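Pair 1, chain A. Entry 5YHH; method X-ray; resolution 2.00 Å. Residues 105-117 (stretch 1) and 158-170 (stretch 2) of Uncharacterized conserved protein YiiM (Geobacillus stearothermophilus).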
# COMPACT_ATOMS: atom_id res chain seq x y z
N LEU A 105 -1.49 6.80 8.70
CA LEU A 105 -2.58 7.26 7.88
C LEU A 105 -2.49 8.78 7.83
O LEU A 105 -2.25 9.42 8.86
CB LEU A 105 -3.89 6.82 8.50
CG LEU A 105 -5.18 7.30 7.83
CD1 LEU A 105 -5.28 6.77 6.38
CD2 LEU A 105 -6.33 6.82 8.71
N GLY A 106 -2.57 9.34 6.64
CA GLY A 106 -2.50 10.78 6.48
C GLY A 106 -1.12 11.36 6.27
O GLY A 106 -1.02 12.54 5.94
N ASP A 107 -0.06 10.56 6.45
CA ASP A 107 1.30 11.03 6.20
C ASP A 107 1.35 11.55 4.77
O ASP A 107 0.85 10.90 3.85
CB ASP A 107 2.35 9.91 6.27
CG ASP A 107 2.72 9.46 7.68
OD1 ASP A 107 2.28 10.03 8.70
OD2 ASP A 107 3.49 8.47 7.77
N ILE A 108 1.99 12.70 4.60
CA ILE A 108 2.26 13.26 3.29
C ILE A 108 3.75 13.19 2.99
O ILE A 108 4.59 13.63 3.82
CB ILE A 108 1.74 14.71 3.20
CG1 ILE A 108 0.24 14.72 3.48
CG2 ILE A 108 2.06 15.31 1.83
CD1 ILE A 108 -0.44 16.12 3.49
N TYR A 109 4.09 12.67 1.82
CA TYR A 109 5.50 12.53 1.41
C TYR A 109 5.72 13.26 0.08
O TYR A 109 4.83 13.28 -0.78
CB TYR A 109 5.90 11.07 1.20
CG TYR A 109 5.84 10.24 2.46
CD1 TYR A 109 4.66 9.69 2.89
CD2 TYR A 109 6.99 10.02 3.24
CE1 TYR A 109 4.59 8.91 4.06
CE2 TYR A 109 6.94 9.28 4.43
CZ TYR A 109 5.73 8.73 4.83
OH TYR A 109 5.62 7.99 6.00
N VAL A 110 6.90 13.86 -0.07
CA VAL A 110 7.35 14.33 -1.37
C VAL A 110 8.09 13.16 -2.01
O VAL A 110 8.91 12.49 -1.37
CB VAL A 110 8.28 15.55 -1.30
CG1 VAL A 110 8.80 15.90 -2.69
CG2 VAL A 110 7.54 16.77 -0.78
N ALA A 111 7.78 12.89 -3.27
CA ALA A 111 8.48 11.88 -4.04
C ALA A 111 8.73 12.44 -5.41
O ALA A 111 7.78 12.66 -6.16
CB ALA A 111 7.63 10.60 -4.15
N GLY A 112 9.99 12.70 -5.76
CA GLY A 112 10.27 13.40 -7.02
C GLY A 112 9.62 14.77 -7.01
O GLY A 112 9.72 15.48 -6.01
N THR A 113 8.93 15.13 -8.09
CA THR A 113 8.14 16.36 -8.13
C THR A 113 6.66 16.13 -7.66
O THR A 113 5.82 17.04 -7.72
CB THR A 113 8.20 16.95 -9.55
OG1 THR A 113 7.62 16.02 -10.49
CG2 THR A 113 9.65 17.24 -9.94
N ALA A 114 6.34 14.93 -7.18
CA ALA A 114 4.98 14.60 -6.74
C ALA A 114 4.78 14.73 -5.21
O ALA A 114 5.73 14.69 -4.44
CB ALA A 114 4.62 13.15 -7.20
N LEU A 115 3.52 14.86 -4.78
CA LEU A 115 3.14 14.80 -3.36
C LEU A 115 2.08 13.73 -3.20
O LEU A 115 1.07 13.74 -3.92
CB LEU A 115 2.49 16.08 -2.87
CG LEU A 115 3.27 17.12 -2.11
CD1 LEU A 115 2.42 18.41 -2.09
CD2 LEU A 115 3.62 16.62 -0.70
N VAL A 116 2.30 12.85 -2.23
CA VAL A 116 1.44 11.71 -2.00
C VAL A 116 1.06 11.60 -0.52
O VAL A 116 1.77 12.10 0.35
CB VAL A 116 2.07 10.41 -2.51
CG1 VAL A 116 2.26 10.44 -4.04
CG2 VAL A 116 3.40 10.10 -1.79
N GLN A 117 -0.08 10.97 -0.26
CA GLN A 117 -0.61 10.83 1.09
C GLN A 117 -1.07 9.40 1.29
O GLN A 117 -1.79 8.86 0.45
CB GLN A 117 -1.81 11.75 1.31
CG GLN A 117 -2.32 11.78 2.77
CD GLN A 117 -3.46 12.75 2.99
OE1 GLN A 117 -4.46 12.75 2.25
NE2 GLN A 117 -3.34 13.58 4.03
N VAL A 158 6.60 13.67 -11.34
CA VAL A 158 7.46 12.70 -12.00
C VAL A 158 8.45 12.18 -10.96
O VAL A 158 8.95 12.94 -10.14
CB VAL A 158 8.19 13.30 -13.22
CG1 VAL A 158 9.07 12.23 -13.91
CG2 VAL A 158 7.17 13.90 -14.22
N ILE A 159 8.70 10.87 -11.01
CA ILE A 159 9.64 10.20 -10.11
C ILE A 159 10.56 9.28 -10.91
O ILE A 159 10.20 8.83 -12.00
CB ILE A 159 8.90 9.31 -9.08
CG1 ILE A 159 7.95 8.37 -9.80
CG2 ILE A 159 8.11 10.13 -8.09
CD1 ILE A 159 7.39 7.26 -8.90
N GLU A 160 11.72 8.99 -10.35
CA GLU A 160 12.68 8.06 -10.94
C GLU A 160 13.03 7.02 -9.91
O GLU A 160 13.01 7.33 -8.73
CB GLU A 160 13.98 8.77 -11.22
CG GLU A 160 14.01 9.55 -12.41
CD GLU A 160 15.35 10.20 -12.52
OE1 GLU A 160 16.33 9.45 -12.69
OE2 GLU A 160 15.40 11.42 -12.35
N PRO A 161 13.41 5.81 -10.37
CA PRO A 161 13.88 4.79 -9.42
C PRO A 161 14.99 5.32 -8.51
O PRO A 161 15.87 6.02 -8.96
CB PRO A 161 14.37 3.65 -10.33
CG PRO A 161 13.48 3.77 -11.57
CD PRO A 161 13.35 5.30 -11.75
N GLY A 162 14.89 5.04 -7.22
CA GLY A 162 15.84 5.54 -6.26
C GLY A 162 15.45 6.87 -5.64
O GLY A 162 16.15 7.36 -4.76
N ALA A 163 14.33 7.47 -6.08
CA ALA A 163 13.84 8.73 -5.52
C ALA A 163 13.65 8.67 -3.99
O ALA A 163 12.96 7.80 -3.49
CB ALA A 163 12.50 9.13 -6.20
N PRO A 164 14.20 9.64 -3.24
CA PRO A 164 13.89 9.67 -1.82
C PRO A 164 12.42 9.96 -1.58
O PRO A 164 11.80 10.64 -2.39
CB PRO A 164 14.77 10.83 -1.29
CG PRO A 164 15.91 10.91 -2.25
CD PRO A 164 15.30 10.55 -3.59
N LEU A 165 11.87 9.43 -0.50
CA LEU A 165 10.48 9.73 -0.10
C LEU A 165 10.61 10.49 1.19
O LEU A 165 11.04 9.92 2.19
CB LEU A 165 9.71 8.46 0.21
CG LEU A 165 8.63 7.95 -0.72
CD1 LEU A 165 8.13 6.58 -0.13
CD2 LEU A 165 7.52 8.90 -0.88
N VAL A 166 10.26 11.77 1.17
CA VAL A 166 10.53 12.67 2.27
C VAL A 166 9.22 13.01 2.97
O VAL A 166 8.30 13.57 2.36
CB VAL A 166 11.18 14.01 1.76
CG1 VAL A 166 11.51 14.95 2.94
CG2 VAL A 166 12.44 13.73 0.93
N LEU A 167 9.15 12.69 4.25
CA LEU A 167 7.97 12.99 5.03
C LEU A 167 7.88 14.48 5.19
O LEU A 167 8.81 15.09 5.69
CB LEU A 167 8.04 12.32 6.40
CG LEU A 167 6.80 12.50 7.27
CD1 LEU A 167 5.57 11.74 6.68
CD2 LEU A 167 7.11 12.05 8.70
N VAL A 168 6.78 15.08 4.76
CA VAL A 168 6.60 16.50 4.97
C VAL A 168 5.50 16.81 5.98
O VAL A 168 5.49 17.89 6.54
CB VAL A 168 6.37 17.28 3.63
CG1 VAL A 168 7.71 17.36 2.85
CG2 VAL A 168 5.29 16.65 2.79
N GLU A 169 4.59 15.88 6.22
CA GLU A 169 3.62 16.04 7.31
C GLU A 169 3.18 14.69 7.89
O GLU A 169 2.74 13.81 7.16
CB GLU A 169 2.40 16.83 6.83
CG GLU A 169 1.37 17.06 7.93
CD GLU A 169 0.24 17.99 7.51
OE1 GLU A 169 -0.59 17.59 6.66
OE2 GLU A 169 0.19 19.11 8.04
N ARG A 170 3.33 14.53 9.21
CA ARG A 170 2.87 13.33 9.90
C ARG A 170 1.35 13.32 9.96
O ARG A 170 0.74 14.30 10.38
CB ARG A 170 3.45 13.27 11.32
CG ARG A 170 2.97 12.07 12.18
CD ARG A 170 3.41 10.73 11.63
NE ARG A 170 4.81 10.47 11.87
CZ ARG A 170 5.56 9.58 11.22
NH1 ARG A 170 5.08 8.79 10.24
NH2 ARG A 170 6.83 9.47 11.55
O HOH W 1 12.29 12.55 -4.13

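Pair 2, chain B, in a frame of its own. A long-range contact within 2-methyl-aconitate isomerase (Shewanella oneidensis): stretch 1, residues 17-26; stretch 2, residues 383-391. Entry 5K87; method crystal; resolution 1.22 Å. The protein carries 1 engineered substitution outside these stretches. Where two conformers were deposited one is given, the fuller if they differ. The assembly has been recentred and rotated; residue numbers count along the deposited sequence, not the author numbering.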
# COMPACT_ATOMS: atom_id res chain seq x y z
N THR B 17 3.44 16.57 3.53
CA THR B 17 3.38 16.31 2.10
C THR B 17 3.71 14.85 1.86
O THR B 17 4.73 14.35 2.36
CB THR B 17 4.37 17.19 1.34
OG1 THR B 17 4.14 18.57 1.67
CG2 THR B 17 4.20 17.01 -0.15
N TYR B 18 2.88 14.17 1.09
CA TYR B 18 3.09 12.78 0.73
C TYR B 18 3.70 12.77 -0.67
O TYR B 18 3.11 13.34 -1.61
CB TYR B 18 1.74 12.09 0.78
CG TYR B 18 1.70 10.61 0.49
CD1 TYR B 18 2.48 9.70 1.20
CD2 TYR B 18 0.83 10.12 -0.46
CE1 TYR B 18 2.38 8.34 0.94
CE2 TYR B 18 0.72 8.77 -0.72
CZ TYR B 18 1.50 7.90 -0.02
OH TYR B 18 1.36 6.56 -0.30
N MET B 19 4.89 12.18 -0.80
CA MET B 19 5.66 12.26 -2.04
C MET B 19 6.15 10.91 -2.48
O MET B 19 6.44 10.04 -1.64
CB MET B 19 6.88 13.17 -1.89
CG MET B 19 6.57 14.56 -1.41
SD MET B 19 8.01 15.64 -1.40
CE MET B 19 8.41 15.74 -3.15
N ARG B 20 6.28 10.73 -3.79
CA ARG B 20 7.15 9.69 -4.33
C ARG B 20 8.55 10.25 -4.53
O ARG B 20 8.71 11.35 -5.09
CB ARG B 20 6.63 9.15 -5.66
CG ARG B 20 7.57 8.13 -6.27
CD ARG B 20 7.20 7.68 -7.69
NE ARG B 20 7.28 8.77 -8.67
CZ ARG B 20 8.41 9.29 -9.14
NH1 ARG B 20 9.59 8.84 -8.73
NH2 ARG B 20 8.35 10.28 -10.03
N GLY B 21 9.56 9.53 -4.06
CA GLY B 21 10.95 9.80 -4.41
C GLY B 21 11.54 8.51 -4.93
O GLY B 21 11.51 7.50 -4.23
N GLY B 22 12.06 8.52 -6.15
CA GLY B 22 12.53 7.28 -6.75
C GLY B 22 11.43 6.24 -6.73
O GLY B 22 10.28 6.52 -7.09
N THR B 23 11.77 5.03 -6.26
CA THR B 23 10.81 3.93 -6.19
C THR B 23 10.18 3.77 -4.81
O THR B 23 9.78 2.66 -4.45
CB THR B 23 11.48 2.62 -6.61
OG1 THR B 23 12.69 2.42 -5.86
CG2 THR B 23 11.86 2.66 -8.08
N SER B 24 10.08 4.86 -4.05
CA SER B 24 9.50 4.84 -2.70
C SER B 24 8.49 5.95 -2.49
O SER B 24 8.50 6.95 -3.21
CB SER B 24 10.60 4.97 -1.67
OG SER B 24 11.59 3.98 -1.88
N LYS B 25 7.64 5.79 -1.47
CA LYS B 25 6.71 6.84 -1.06
C LYS B 25 6.91 7.11 0.42
O LYS B 25 7.07 6.17 1.20
CB LYS B 25 5.25 6.42 -1.28
CG LYS B 25 4.88 6.20 -2.74
CD LYS B 25 3.37 6.08 -2.93
CE LYS B 25 2.81 4.75 -2.44
NZ LYS B 25 1.35 4.67 -2.78
N GLY B 26 6.85 8.38 0.80
CA GLY B 26 6.99 8.73 2.19
C GLY B 26 6.20 9.97 2.56
O GLY B 26 5.78 10.74 1.69
N SER B 383 20.65 8.93 -11.03
CA SER B 383 19.50 9.78 -11.29
C SER B 383 18.24 9.15 -10.75
O SER B 383 18.03 7.94 -10.86
CB SER B 383 19.36 10.04 -12.78
OG SER B 383 20.44 10.85 -13.23
N ARG B 384 17.39 10.00 -10.17
CA ARG B 384 16.08 9.58 -9.70
C ARG B 384 15.07 10.62 -10.21
O ARG B 384 15.35 11.32 -11.19
CB ARG B 384 16.09 9.45 -8.16
CG ARG B 384 17.12 8.45 -7.61
CD ARG B 384 16.61 7.00 -7.57
NE ARG B 384 16.67 6.31 -8.86
CZ ARG B 384 16.24 5.07 -9.05
NH1 ARG B 384 16.35 4.51 -10.24
NH2 ARG B 384 15.67 4.40 -8.05
N SER B 385 13.90 10.68 -9.60
CA SER B 385 12.88 11.68 -9.90
C SER B 385 11.99 11.73 -8.67
O SER B 385 12.11 10.86 -7.79
CB SER B 385 12.07 11.30 -11.13
OG SER B 385 11.25 10.15 -10.90
N ALA B 386 11.12 12.73 -8.60
CA ALA B 386 10.22 12.87 -7.46
C ALA B 386 8.99 13.65 -7.83
O ALA B 386 9.01 14.46 -8.76
CB ALA B 386 10.93 13.58 -6.32
N ARG B 387 7.91 13.44 -7.09
CA ARG B 387 6.73 14.27 -7.26
C ARG B 387 5.86 14.23 -6.02
O ARG B 387 5.80 13.23 -5.30
CB ARG B 387 5.93 13.88 -8.50
CG ARG B 387 5.53 12.43 -8.56
CD ARG B 387 4.71 12.08 -9.81
NE ARG B 387 3.36 12.61 -9.73
CZ ARG B 387 2.25 11.92 -9.45
NH1 ARG B 387 1.13 12.59 -9.38
NH2 ARG B 387 2.24 10.61 -9.26
N VAL B 388 5.17 15.33 -5.79
CA VAL B 388 4.15 15.39 -4.78
C VAL B 388 2.92 14.61 -5.22
O VAL B 388 2.41 14.79 -6.34
CB VAL B 388 3.76 16.84 -4.51
CG1 VAL B 388 2.55 16.92 -3.58
CG2 VAL B 388 4.94 17.60 -3.95
N LEU B 389 2.45 13.74 -4.32
CA LEU B 389 1.21 12.99 -4.51
C LEU B 389 0.02 13.66 -3.83
O LEU B 389 -1.06 13.76 -4.40
CB LEU B 389 1.39 11.56 -3.97
CG LEU B 389 2.59 10.80 -4.52
CD1 LEU B 389 2.71 9.43 -3.85
CD2 LEU B 389 2.50 10.65 -6.02
N MET B 390 0.22 14.12 -2.60
CA MET B 390 -0.82 14.80 -1.86
C MET B 390 -0.16 15.76 -0.89
O MET B 390 0.90 15.46 -0.34
CB MET B 390 -1.72 13.82 -1.10
CG MET B 390 -2.98 14.47 -0.50
SD MET B 390 -4.16 13.25 0.09
CE MET B 390 -5.55 14.32 0.40
N GLU B 391 -0.77 16.92 -0.68
CA GLU B 391 -0.23 17.93 0.22
C GLU B 391 -1.38 18.47 1.07
O GLU B 391 -2.51 18.60 0.59
CB GLU B 391 0.43 19.05 -0.59
CG GLU B 391 1.19 20.11 0.20
CD GLU B 391 1.77 21.21 -0.70
OE1 GLU B 391 2.92 21.64 -0.45
OE2 GLU B 391 1.08 21.64 -1.64
O HOH W 2 5.44 20.27 -0.18
O HOH W 3 15.00 1.60 -7.18

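Pair 1 and pair 2 share one backbone design: a hairpin closed by a type II' turn, with a second segment running antiparallel along its first strand. Fourteen central residues superpose with an RMSD of 0.9 Å. In both, the register slips by one at a classic bulge, where a single carbonyl accepts two amides. I108(A) O receives V168(A) N at 2.8 Å and E169(A) N at 3.3 Å; at the matched site Y18(B) O receives L389(B) N at 2.8 Å and M390(B) N at 3.2 Å.

The extra residue, V168(A) or L389(B), is the best-matched position, its side-chain centres only 0.4 Å apart. Both are branched and apolar, and both cover the strand beside them. V168(A) CG2 meets I108(A) CG2 at 3.6 Å and L115(A) CD2 at 3.9 Å. The longer leucine reaches matched but bulkier partners, L389(B) CD1 lying 3.8 Å from Y18(B) CE2 and 3.5 Å from K25(B) CD, so that the aliphatic part of a lysine does the work of a leucine.

Past the bulge, Y109(A) and M19(B) coincide, as do L167(A) and V388(B). In pair 1 a flat ring offers its face to a methyl group, with L167(A) CD1 3.8 Å from the centroid of the Y109(A) ring. In pair 2 a flexible thioether chain suffices, M19(B) CE approaching V388(B) CG2 at 4.0 Å.

At the next position an apolar side chain is matched with a charged one. V110(A) packs as a compact apolar residue, its CG2 3.7 Å from V168(A) CG1. R20(B) instead spans toward the turn: NH1 and NH2 each donate to S385(B) OG at 3.0 Å, and NH1 also donates to G22(B) O at 2.9 Å, tying the turn to the second segment.

On the side of Y109(A), A111(A) CB touches L165(A) CD2 at 3.7 Å; the large leucine fills the room beside a small alanine. The matched residues G21(B) and A386(B) are smaller still, G21(B) CA lying 4.2 Å from A386(B) CB.

Both turns place glycine next, G112(A) and G22(B), where positive phi favours it. A CB on G112(A) would clash with V158(A) O; on G22(B) it would sit tightly against R384(B) CD. Here the linkage differs: G22(B) N donates directly to S385(B) O at 2.9 Å, whereas water 1 bridges G112(A) N, at 2.8 Å, and P164(A) O, at 2.6 Å.

At the other end, D107(A) OD2 forms a salt bridge with R170(A) NH1 at 3.0 Å, while water 2 joins T17(B) OG1, at 2.8 Å, to E391(B) OE1, at 2.9 Å.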